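Local coordinates for probable secreted solute-binding lipoprotein (Streptomyces coelicolor, PDB 3I3V) that probably binds a solute outside the cell for delivery to a membrane transporter, as in other bacterial extracellular solute-binding proteins, at residues C[107-112]-C[116-121]; C[178-183]-C[280-285]; C[182-187]-C[209-214]; C[193-198]-C[355-360]. One frame throughout, in Å; residues are numbered along the deposited sequence.

Contact 1. Residues C[107-112]-C[116-121]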
# COMPACT_ATOMS: atom_id res chain seq x y z
N ALA C 107 17.49 -4.88 43.70
CA ALA C 107 18.59 -4.17 44.33
C ALA C 107 19.20 -5.01 45.44
O ALA C 107 20.43 -5.17 45.53
CB ALA C 107 18.10 -2.85 44.88
N ASP C 108 18.35 -5.56 46.30
CA ASP C 108 18.81 -6.38 47.42
C ASP C 108 19.52 -7.66 46.97
O ASP C 108 20.26 -8.26 47.75
CB ASP C 108 17.63 -6.72 48.34
CG ASP C 108 17.13 -5.52 49.14
OD1 ASP C 108 16.26 -5.71 50.02
OD2 ASP C 108 17.59 -4.38 48.89
N TRP C 109 19.29 -8.07 45.73
CA TRP C 109 19.93 -9.28 45.20
C TRP C 109 21.17 -8.96 44.37
O TRP C 109 21.75 -9.86 43.75
CB TRP C 109 18.96 -10.10 44.35
CG TRP C 109 18.10 -11.07 45.11
CD1 TRP C 109 16.81 -10.87 45.52
CD2 TRP C 109 18.45 -12.40 45.53
NE1 TRP C 109 16.34 -11.99 46.16
CE2 TRP C 109 17.33 -12.95 46.19
CE3 TRP C 109 19.61 -13.18 45.41
CZ2 TRP C 109 17.32 -14.24 46.72
CZ3 TRP C 109 19.61 -14.48 45.95
CH2 TRP C 109 18.47 -14.99 46.60
N THR C 110 21.57 -7.69 44.35
CA THR C 110 22.75 -7.22 43.61
C THR C 110 23.87 -6.92 44.59
O THR C 110 23.65 -6.25 45.60
CB THR C 110 22.45 -5.93 42.82
OG1 THR C 110 21.33 -6.15 41.95
CG2 THR C 110 23.66 -5.51 42.01
N ASP C 111 25.08 -7.39 44.29
CA ASP C 111 26.23 -7.16 45.17
C ASP C 111 26.95 -5.85 44.82
O ASP C 111 26.45 -5.06 44.03
CB ASP C 111 27.23 -8.33 45.10
CG ASP C 111 27.86 -8.49 43.72
OD1 ASP C 111 27.89 -7.51 42.95
OD2 ASP C 111 28.33 -9.61 43.41
N ASP C 112 28.12 -5.65 45.43
CA ASP C 112 28.92 -4.45 45.20
C ASP C 112 29.41 -4.28 43.77
O ASP C 112 29.52 -3.15 43.29
CB ASP C 112 30.14 -4.44 46.13
CG ASP C 112 29.76 -4.31 47.59
OD1 ASP C 112 28.58 -4.03 47.87
OD2 ASP C 112 30.65 -4.49 48.46
N VAL C 116 24.21 -9.70 39.84
CA VAL C 116 22.96 -10.19 40.42
C VAL C 116 23.17 -11.65 40.81
O VAL C 116 23.34 -12.51 39.95
CB VAL C 116 21.80 -10.08 39.44
CG1 VAL C 116 20.50 -10.54 40.11
CG2 VAL C 116 21.67 -8.63 38.97
N ARG C 117 23.17 -11.91 42.11
CA ARG C 117 23.41 -13.25 42.62
C ARG C 117 22.43 -14.29 42.08
O ARG C 117 22.83 -15.39 41.70
CB ARG C 117 23.35 -13.25 44.14
CG ARG C 117 24.20 -12.19 44.80
CD ARG C 117 23.92 -12.16 46.28
NE ARG C 117 24.43 -10.96 46.92
CZ ARG C 117 25.65 -10.84 47.44
NH1 ARG C 117 26.50 -11.86 47.41
NH2 ARG C 117 26.01 -9.69 48.02
N ALA C 118 21.15 -13.94 42.06
CA ALA C 118 20.13 -14.88 41.59
C ALA C 118 18.86 -14.20 41.09
O ALA C 118 18.71 -12.99 41.19
CB ALA C 118 19.78 -15.85 42.71
N PHE C 119 17.96 -15.00 40.52
CA PHE C 119 16.68 -14.48 40.06
C PHE C 119 15.80 -14.44 41.31
O PHE C 119 15.56 -15.47 41.94
CB PHE C 119 16.04 -15.42 39.03
CG PHE C 119 16.64 -15.35 37.65
CD1 PHE C 119 17.76 -16.10 37.31
CD2 PHE C 119 16.06 -14.56 36.67
CE1 PHE C 119 18.27 -16.08 36.02
CE2 PHE C 119 16.57 -14.53 35.37
CZ PHE C 119 17.68 -15.29 35.05
N PRO C 120 15.33 -13.25 41.69
CA PRO C 120 14.49 -13.18 42.89
C PRO C 120 13.17 -13.92 42.64
O PRO C 120 12.73 -14.05 41.49
CB PRO C 120 14.28 -11.68 43.08
CG PRO C 120 15.51 -11.08 42.44
CD PRO C 120 15.62 -11.90 41.19
N TYR C 121 12.55 -14.41 43.70
CA TYR C 121 11.29 -15.11 43.55
C TYR C 121 10.43 -15.01 44.79
O TYR C 121 9.35 -14.44 44.73
CB TYR C 121 11.55 -16.58 43.18
CG TYR C 121 10.42 -17.20 42.38
CD1 TYR C 121 9.93 -16.57 41.23
CD2 TYR C 121 9.84 -18.40 42.77
CE1 TYR C 121 8.90 -17.13 40.50
CE2 TYR C 121 8.80 -18.97 42.04
CZ TYR C 121 8.34 -18.33 40.90
OH TYR C 121 7.31 -18.88 40.18
O HOH W 1 13.71 -14.12 46.00
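Trp109, just past the end of helix 103-108, lays its indole along Ala118 and Pro120 while its backbone carbonyl receives the amide of Arg117. In that bond Arg117 N donates to Trp109 O at 3.0 Å. Val116 CA adds a C-H...O contact to the same oxygen, and Thr110 and Val116 form a single beta bridge, enough to fold the chain back on itself without building a hairpin.

The indole side is the tight one. Pro120 lies over one ring face, toward the rim at the five-membered ring, its CG 3.3 Å from Trp109 CD1, and the proline and tryptophan side chains run past each other in opposite directions. At the six-membered end, Ala118 CB comes within 3.5 Å of Trp109 CZ3, and Arg117 CB meets the ring edge, 4.0 Å from Trp109 CE3. Trp109 NE1 bonds to Tyr285 O, with only a weak link to a water that also accepts from Tyr121 N.

Packing is looser around Asp111 and Arg117, both partly exposed. The Arg117 chain, extended from CG to NE (chi2 173°, chi3 -165°), carries its guanidinium to Asp111, whose CB lies over one face, toward the rim, 3.4 Å from Arg117 NH2. Asp111 OD2 nevertheless remains 4.9 Å from Arg117 NH1 and instead makes a salt bridge with Arg115. Arg117 NE, although buried here, has no modelled partner.

Around this turn, Val116 and Phe119 pack on helix 89-93, Arg117 and Ala118 touch Trp291 of strand 289-292, and the chain runs on into strand 122-131.

Contact 2. Residues C[178-183]-C[280-285]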
# COMPACT_ATOMS: atom_id res chain seq x y z
N LEU C 178 12.10 -5.89 67.90
CA LEU C 178 12.95 -4.89 68.56
C LEU C 178 13.73 -4.12 67.50
O LEU C 178 13.86 -2.89 67.57
CB LEU C 178 13.95 -5.55 69.51
CG LEU C 178 14.61 -4.77 70.66
CD1 LEU C 178 16.07 -5.15 70.71
CD2 LEU C 178 14.47 -3.25 70.50
N ALA C 179 14.26 -4.85 66.53
CA ALA C 179 15.04 -4.25 65.46
C ALA C 179 14.16 -3.38 64.57
O ALA C 179 14.61 -2.37 64.04
CB ALA C 179 15.71 -5.35 64.62
N GLN C 180 12.90 -3.76 64.41
CA GLN C 180 11.98 -2.98 63.60
C GLN C 180 11.63 -1.66 64.31
O GLN C 180 11.62 -0.59 63.70
CB GLN C 180 10.70 -3.78 63.31
CG GLN C 180 9.49 -2.91 63.02
CD GLN C 180 8.32 -3.69 62.47
OE1 GLN C 180 8.27 -4.92 62.55
NE2 GLN C 180 7.35 -2.97 61.92
N ILE C 181 11.34 -1.76 65.61
CA ILE C 181 11.00 -0.58 66.39
C ILE C 181 12.22 0.35 66.43
O ILE C 181 12.09 1.56 66.21
CB ILE C 181 10.54 -0.97 67.82
CG1 ILE C 181 9.31 -1.89 67.72
CG2 ILE C 181 10.18 0.27 68.63
CD1 ILE C 181 8.85 -2.53 69.03
N ILE C 182 13.40 -0.19 66.69
CA ILE C 182 14.60 0.65 66.71
C ILE C 182 14.74 1.33 65.35
O ILE C 182 15.25 2.44 65.24
CB ILE C 182 15.89 -0.19 67.01
CG1 ILE C 182 15.93 -0.58 68.49
CG2 ILE C 182 17.15 0.60 66.61
CD1 ILE C 182 17.12 -1.43 68.86
N GLN C 183 14.25 0.68 64.30
CA GLN C 183 14.35 1.26 62.96
C GLN C 183 13.36 2.38 62.72
O GLN C 183 13.21 2.84 61.59
CB GLN C 183 14.18 0.18 61.89
CG GLN C 183 15.44 -0.62 61.61
CD GLN C 183 15.20 -1.75 60.64
OE1 GLN C 183 14.88 -2.87 61.05
NE2 GLN C 183 15.34 -1.47 59.35
N THR C 280 5.51 1.40 60.12
CA THR C 280 6.44 0.46 59.51
C THR C 280 6.08 -1.02 59.52
O THR C 280 5.45 -1.52 60.45
CB THR C 280 7.83 0.57 60.17
OG1 THR C 280 7.76 0.06 61.51
CG2 THR C 280 8.29 2.02 60.24
N VAL C 281 6.49 -1.71 58.46
CA VAL C 281 6.30 -3.14 58.33
C VAL C 281 7.60 -3.69 57.74
O VAL C 281 8.24 -3.03 56.93
CB VAL C 281 5.12 -3.52 57.37
CG1 VAL C 281 3.85 -2.78 57.78
CG2 VAL C 281 5.48 -3.21 55.93
N ILE C 282 7.99 -4.89 58.16
CA ILE C 282 9.21 -5.52 57.64
C ILE C 282 8.94 -6.18 56.29
O ILE C 282 7.91 -6.83 56.11
CB ILE C 282 9.75 -6.62 58.60
CG1 ILE C 282 10.31 -5.99 59.87
CG2 ILE C 282 10.83 -7.45 57.91
CD1 ILE C 282 10.84 -7.02 60.87
N ARG C 283 9.86 -6.00 55.35
CA ARG C 283 9.75 -6.64 54.05
C ARG C 283 11.15 -7.06 53.63
O ARG C 283 12.09 -6.27 53.69
CB ARG C 283 9.15 -5.69 53.00
CG ARG C 283 7.65 -5.42 53.18
CD ARG C 283 7.06 -4.59 52.04
NE ARG C 283 6.85 -5.36 50.80
CZ ARG C 283 6.52 -4.82 49.63
NH1 ARG C 283 6.36 -3.51 49.52
NH2 ARG C 283 6.35 -5.59 48.56
N ALA C 284 11.28 -8.33 53.24
CA ALA C 284 12.55 -8.89 52.79
C ALA C 284 12.25 -9.56 51.44
O ALA C 284 11.19 -10.16 51.27
CB ALA C 284 13.07 -9.92 53.80
N TYR C 285 13.18 -9.44 50.50
CA TYR C 285 12.98 -10.02 49.18
C TYR C 285 14.04 -11.06 48.86
O TYR C 285 14.22 -11.42 47.70
CB TYR C 285 13.04 -8.92 48.12
CG TYR C 285 12.07 -7.78 48.36
CD1 TYR C 285 10.71 -7.93 48.08
CD2 TYR C 285 12.50 -6.57 48.89
CE1 TYR C 285 9.80 -6.91 48.33
CE2 TYR C 285 11.60 -5.54 49.14
CZ TYR C 285 10.25 -5.71 48.87
OH TYR C 285 9.36 -4.71 49.16
O HOH W 2 9.49 1.01 63.29
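Gln180 reaches from its helix to Thr280 at the start of a strand and gives it the one direct hydrogen bond of the contact. Gln180 NE2 lies 3.1 Å from Thr280 OG1, the N-H...O angle is 171°, and the hydroxyl oxygen sits in the amide plane. Gln180 NE2 also comes within 2.8 Å of Thr280 O, but the angle there is too poor for a hydrogen bond. The other end of the amide rests on hydrocarbon: Gln180 OE1 is 3.5 Å from Ile282 CG1, and the Ile282 side chain crosses that of Gln180 at a slant, also nearing Gln180 CB.

An extended side chain makes this reach possible. With CG roughly opposite the backbone N (chi1 155°), Gln180 stretches across the gap between the layers; the axes of 178-182 and 280-284 approach to 9.2 Å, at 123° between their directions. This is helix-on-sheet packing in an alpha/beta lobe of the binding-protein fold, here with a polar side chain bridging the layers.

A water also bridges the two residues, 2.7 Å from Thr280 OG1 and donating to Gln180 O, so backbone and side chain of one glutamine both address one threonine. Farther out, strand 280-284 is held between strands 122-131 and 352-354 by backbone hydrogen bonds, Ile282 with Trp126 and Val281 with Ser352 and Val354. Trp268 forms another with Thr280 and touches the Gln180 side chain.

Contact 3. Residues C[182-187]-C[209-214]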
# COMPACT_ATOMS: atom_id res chain seq x y z
N ILE C 182 13.40 -0.19 66.69
CA ILE C 182 14.60 0.65 66.71
C ILE C 182 14.74 1.33 65.35
O ILE C 182 15.25 2.44 65.24
CB ILE C 182 15.89 -0.19 67.01
CG1 ILE C 182 15.93 -0.58 68.49
CG2 ILE C 182 17.15 0.60 66.61
CD1 ILE C 182 17.12 -1.43 68.86
N GLN C 183 14.25 0.68 64.30
CA GLN C 183 14.35 1.26 62.96
C GLN C 183 13.36 2.38 62.72
O GLN C 183 13.21 2.84 61.59
CB GLN C 183 14.18 0.18 61.89
CG GLN C 183 15.44 -0.62 61.61
CD GLN C 183 15.20 -1.75 60.64
OE1 GLN C 183 14.88 -2.87 61.05
NE2 GLN C 183 15.34 -1.47 59.35
N THR C 184 12.66 2.81 63.76
CA THR C 184 11.72 3.90 63.60
C THR C 184 12.51 5.14 63.20
O THR C 184 12.00 6.01 62.49
CB THR C 184 10.97 4.19 64.92
OG1 THR C 184 10.23 3.02 65.32
CG2 THR C 184 10.00 5.36 64.74
N PHE C 185 13.77 5.19 63.63
CA PHE C 185 14.66 6.32 63.36
C PHE C 185 15.89 5.94 62.54
O PHE C 185 16.97 6.50 62.72
CB PHE C 185 15.13 6.93 64.68
CG PHE C 185 14.01 7.45 65.55
CD1 PHE C 185 13.37 8.65 65.25
CD2 PHE C 185 13.60 6.74 66.67
CE1 PHE C 185 12.34 9.14 66.06
CE2 PHE C 185 12.58 7.21 67.48
CZ PHE C 185 11.95 8.42 67.18
N LEU C 186 15.74 4.98 61.63
CA LEU C 186 16.86 4.54 60.80
C LEU C 186 16.41 4.25 59.37
O LEU C 186 15.44 3.52 59.16
CB LEU C 186 17.49 3.28 61.40
CG LEU C 186 18.31 3.41 62.70
CD1 LEU C 186 18.54 2.06 63.32
CD2 LEU C 186 19.62 4.07 62.38
N SER C 187 17.10 4.82 58.40
CA SER C 187 16.76 4.58 57.00
C SER C 187 17.29 3.19 56.66
O SER C 187 17.99 2.58 57.47
CB SER C 187 17.41 5.61 56.09
OG SER C 187 18.82 5.50 56.15
N ILE C 209 16.08 3.14 70.42
CA ILE C 209 16.19 2.39 71.66
C ILE C 209 15.41 3.11 72.76
O ILE C 209 14.89 2.47 73.67
CB ILE C 209 17.66 2.20 72.09
CG1 ILE C 209 18.38 1.28 71.09
CG2 ILE C 209 17.72 1.61 73.48
CD1 ILE C 209 19.81 0.93 71.47
N GLU C 210 15.35 4.44 72.68
CA GLU C 210 14.61 5.22 73.67
C GLU C 210 13.13 4.92 73.43
O GLU C 210 12.39 4.56 74.34
CB GLU C 210 14.81 6.73 73.49
CG GLU C 210 16.20 7.28 73.80
CD GLU C 210 16.26 8.80 73.63
OE1 GLU C 210 17.38 9.36 73.72
OE2 GLU C 210 15.20 9.43 73.41
N TYR C 211 12.72 5.09 72.18
CA TYR C 211 11.35 4.85 71.80
C TYR C 211 10.93 3.48 72.30
O TYR C 211 9.93 3.33 72.99
CB TYR C 211 11.19 4.97 70.28
CG TYR C 211 9.77 4.74 69.80
CD1 TYR C 211 8.68 5.24 70.54
CD2 TYR C 211 9.51 4.05 68.62
CE1 TYR C 211 7.37 5.04 70.10
CE2 TYR C 211 8.21 3.85 68.17
CZ TYR C 211 7.14 4.35 68.91
OH TYR C 211 5.86 4.14 68.48
N PHE C 212 11.72 2.46 71.96
CA PHE C 212 11.42 1.11 72.40
C PHE C 212 11.26 1.01 73.91
O PHE C 212 10.30 0.42 74.39
CB PHE C 212 12.53 0.14 71.98
CG PHE C 212 12.35 -1.24 72.51
CD1 PHE C 212 11.49 -2.14 71.88
CD2 PHE C 212 13.01 -1.64 73.67
CE1 PHE C 212 11.29 -3.41 72.40
CE2 PHE C 212 12.81 -2.91 74.20
CZ PHE C 212 11.94 -3.80 73.56
N ALA C 213 12.22 1.57 74.64
CA ALA C 213 12.20 1.54 76.10
C ALA C 213 10.97 2.24 76.67
O ALA C 213 10.44 1.82 77.70
CB ALA C 213 13.47 2.19 76.65
N HIS C 214 10.54 3.30 76.00
CA HIS C 214 9.36 4.04 76.44
C HIS C 214 8.14 3.12 76.29
O HIS C 214 7.44 2.86 77.26
CB HIS C 214 9.22 5.31 75.58
CG HIS C 214 8.14 6.24 76.03
ND1 HIS C 214 7.94 6.57 77.36
CD2 HIS C 214 7.22 6.95 75.33
CE1 HIS C 214 6.95 7.44 77.45
NE2 HIS C 214 6.49 7.69 76.24
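Ile182 and Ile209 mark the nearest approach of the two backbones, their CA atoms 5.5 Å apart. From there the segments differ: 209-214 continues as regular helix, while 182-187 leaves helix 172-182, makes a short 3-10 turn at Gln183 and Thr184, and ends at Ser187, the N-cap of helix 188-197. No hydrogen bond crosses, so side chains alone join the turn to the helix.

Ile182 and Ile209 lie side by side and point the same way, with Ile182 CD1 3.7 Å from Ile209 CG1. The contact belongs to a helical layer of the lobe, in which the link between consecutive helices packs against the next one, 203-217; helix 383-392 touches both isoleucines.

Tyr211, its ring turned opposite the backbone N (chi1 -179°), extends toward the turn. Thr184 meets the ring edge, OG1 lying 3.5 Å from Tyr211 CD2; that hydroxyl is hydrogen-bonded to Ile181 O, which ties it to the end of helix 172-182. Phe185 comes in at about a right angle, its CE2 3.8 Å from Tyr211 CB, which stands near the phenylalanine ring plane. Thr184 CG2, meanwhile, sits over the centre of a Phe185 ring face, and Tyr211 OH makes a weak hydrogen bond to Pro269 O.

Contact 4. Residues C[193-198]-C[355-360]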
# COMPACT_ATOMS: atom_id res chain seq x y z
N HIS C 193 24.05 -0.51 58.25
CA HIS C 193 25.29 -0.29 58.98
C HIS C 193 25.17 -0.73 60.44
O HIS C 193 26.05 -1.40 60.97
CB HIS C 193 25.69 1.20 58.92
CG HIS C 193 26.74 1.58 59.92
ND1 HIS C 193 28.00 1.01 59.94
CD2 HIS C 193 26.70 2.43 60.97
CE1 HIS C 193 28.69 1.51 60.95
NE2 HIS C 193 27.92 2.37 61.59
N VAL C 194 24.06 -0.34 61.08
CA VAL C 194 23.84 -0.70 62.48
C VAL C 194 23.92 -2.20 62.71
O VAL C 194 24.71 -2.66 63.54
CB VAL C 194 22.47 -0.19 62.99
CG1 VAL C 194 22.24 -0.61 64.43
CG2 VAL C 194 22.41 1.32 62.89
N TYR C 195 23.14 -2.99 61.98
CA TYR C 195 23.14 -4.43 62.17
C TYR C 195 24.30 -5.20 61.57
O TYR C 195 24.46 -6.38 61.86
CB TYR C 195 21.81 -5.02 61.68
CG TYR C 195 20.71 -4.69 62.65
CD1 TYR C 195 20.53 -5.46 63.80
CD2 TYR C 195 19.96 -3.52 62.51
CE1 TYR C 195 19.64 -5.07 64.79
CE2 TYR C 195 19.06 -3.12 63.49
CZ TYR C 195 18.92 -3.90 64.63
OH TYR C 195 18.08 -3.49 65.63
N SER C 196 25.11 -4.53 60.75
CA SER C 196 26.28 -5.18 60.16
C SER C 196 27.51 -5.05 61.07
O SER C 196 28.28 -6.00 61.24
CB SER C 196 26.63 -4.57 58.80
OG SER C 196 25.81 -5.10 57.77
N THR C 197 27.66 -3.87 61.67
CA THR C 197 28.79 -3.56 62.54
C THR C 197 28.50 -3.64 64.04
O THR C 197 29.43 -3.68 64.86
CB THR C 197 29.31 -2.14 62.24
OG1 THR C 197 28.28 -1.19 62.56
CG2 THR C 197 29.65 -2.01 60.76
N GLY C 198 27.22 -3.65 64.40
CA GLY C 198 26.83 -3.70 65.80
C GLY C 198 27.06 -2.37 66.48
O GLY C 198 27.39 -2.31 67.66
N LEU C 355 13.89 -2.75 57.28
CA LEU C 355 14.63 -3.93 56.92
C LEU C 355 14.67 -5.14 57.86
O LEU C 355 14.44 -5.02 59.07
CB LEU C 355 16.05 -3.48 56.53
CG LEU C 355 17.35 -4.06 57.05
CD1 LEU C 355 18.50 -3.35 56.35
CD2 LEU C 355 17.47 -3.87 58.55
N LEU C 356 14.90 -6.30 57.26
CA LEU C 356 15.03 -7.56 57.98
C LEU C 356 16.54 -7.73 58.18
O LEU C 356 17.27 -7.98 57.22
CB LEU C 356 14.48 -8.73 57.16
CG LEU C 356 14.76 -10.09 57.82
CD1 LEU C 356 14.06 -10.13 59.16
CD2 LEU C 356 14.28 -11.24 56.94
N PRO C 357 17.03 -7.62 59.42
CA PRO C 357 18.45 -7.74 59.76
C PRO C 357 19.20 -9.01 59.36
O PRO C 357 20.39 -8.96 59.07
CB PRO C 357 18.46 -7.52 61.27
CG PRO C 357 17.22 -6.71 61.52
CD PRO C 357 16.23 -7.39 60.63
N ASP C 358 18.50 -10.14 59.36
CA ASP C 358 19.09 -11.45 59.07
C ASP C 358 20.30 -11.54 58.15
O ASP C 358 21.36 -12.02 58.56
CB ASP C 358 17.99 -12.37 58.55
CG ASP C 358 16.96 -12.67 59.61
OD1 ASP C 358 16.69 -11.77 60.43
OD2 ASP C 358 16.41 -13.78 59.61
N VAL C 359 20.16 -11.09 56.91
CA VAL C 359 21.24 -11.16 55.94
C VAL C 359 22.50 -10.41 56.36
O VAL C 359 23.60 -10.81 55.99
CB VAL C 359 20.80 -10.58 54.57
CG1 VAL C 359 21.47 -11.36 53.45
CG2 VAL C 359 19.29 -10.59 54.45
N TYR C 360 22.34 -9.34 57.13
CA TYR C 360 23.48 -8.51 57.53
C TYR C 360 24.13 -8.82 58.87
O TYR C 360 25.26 -8.39 59.13
CB TYR C 360 23.07 -7.04 57.51
CG TYR C 360 22.22 -6.66 56.32
CD1 TYR C 360 20.83 -6.80 56.35
CD2 TYR C 360 22.81 -6.20 55.14
CE1 TYR C 360 20.05 -6.49 55.24
CE2 TYR C 360 22.04 -5.89 54.02
CZ TYR C 360 20.65 -6.04 54.08
OH TYR C 360 19.89 -5.73 52.97
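Tyr195 presents a ring face to Pro357, whose CG stands 4.1 Å from the ring centroid and only 8° off the ring normal, a well-centred CH-pi contact. The two side chains point the same way, so the proline lies alongside the tyrosine, with Pro357 CB 3.9 Å from Tyr195 CD1. Rotation about the first bond accounts for this: at chi1 -74° Tyr195 CG is opposite the carbonyl carbon, and chi2 of -82° turns the ring broadside to the proline. As a worked case, it shows how proline and an aromatic ring can join a helix to a loop without any hydrogen bond between them.

Beside them Ser196 meets Tyr360. Ser196 CA makes a nearly straight C-H...O contact with Tyr360 O at 3.5 Å, and Ser196 OG lies 3.4 Å from Tyr360 CB. The serine hydroxyl is bonded back to Arg192 O within its own helix, whereas the tyrosine ring leads away from the contact, its first torsion placing CG opposite the carbonyl carbon. Tyr360 N bonds to Pro357 O within the loop.

Helix 172-182 flanks the contact, Ala179 touching both Tyr195 and Pro357. On the loop side Leu356 packs on strand 280-284, and beyond the helix Phe200 meets the Tyr195 ring edge-to-face.

Overall arrangement
Contacts 2 and 3 are buried, while contacts 1 and 4 are only partly so. Helix 172-182 is the common element of the last three: Gln180 serves contact 2 and Ile182 contact 3, their segments overlapping at Ile182 and Gln183, and Ala179 packs against Pro357 of contact 4. Chemistry follows place. Contact 2 centres on a polar, water-bridged glutamine-threonine pair beside an isoleucine, contact 3 is side-chain packing without hydrogen bonds, contact 4 relies on CH-pi and C-H...O contacts, and contact 1 adds a backbone bond to its indole packing. Contact 1 stands apart, its centre about 20 Å from that of contact 2, yet Trp109 NE1 reaches Tyr285 O there.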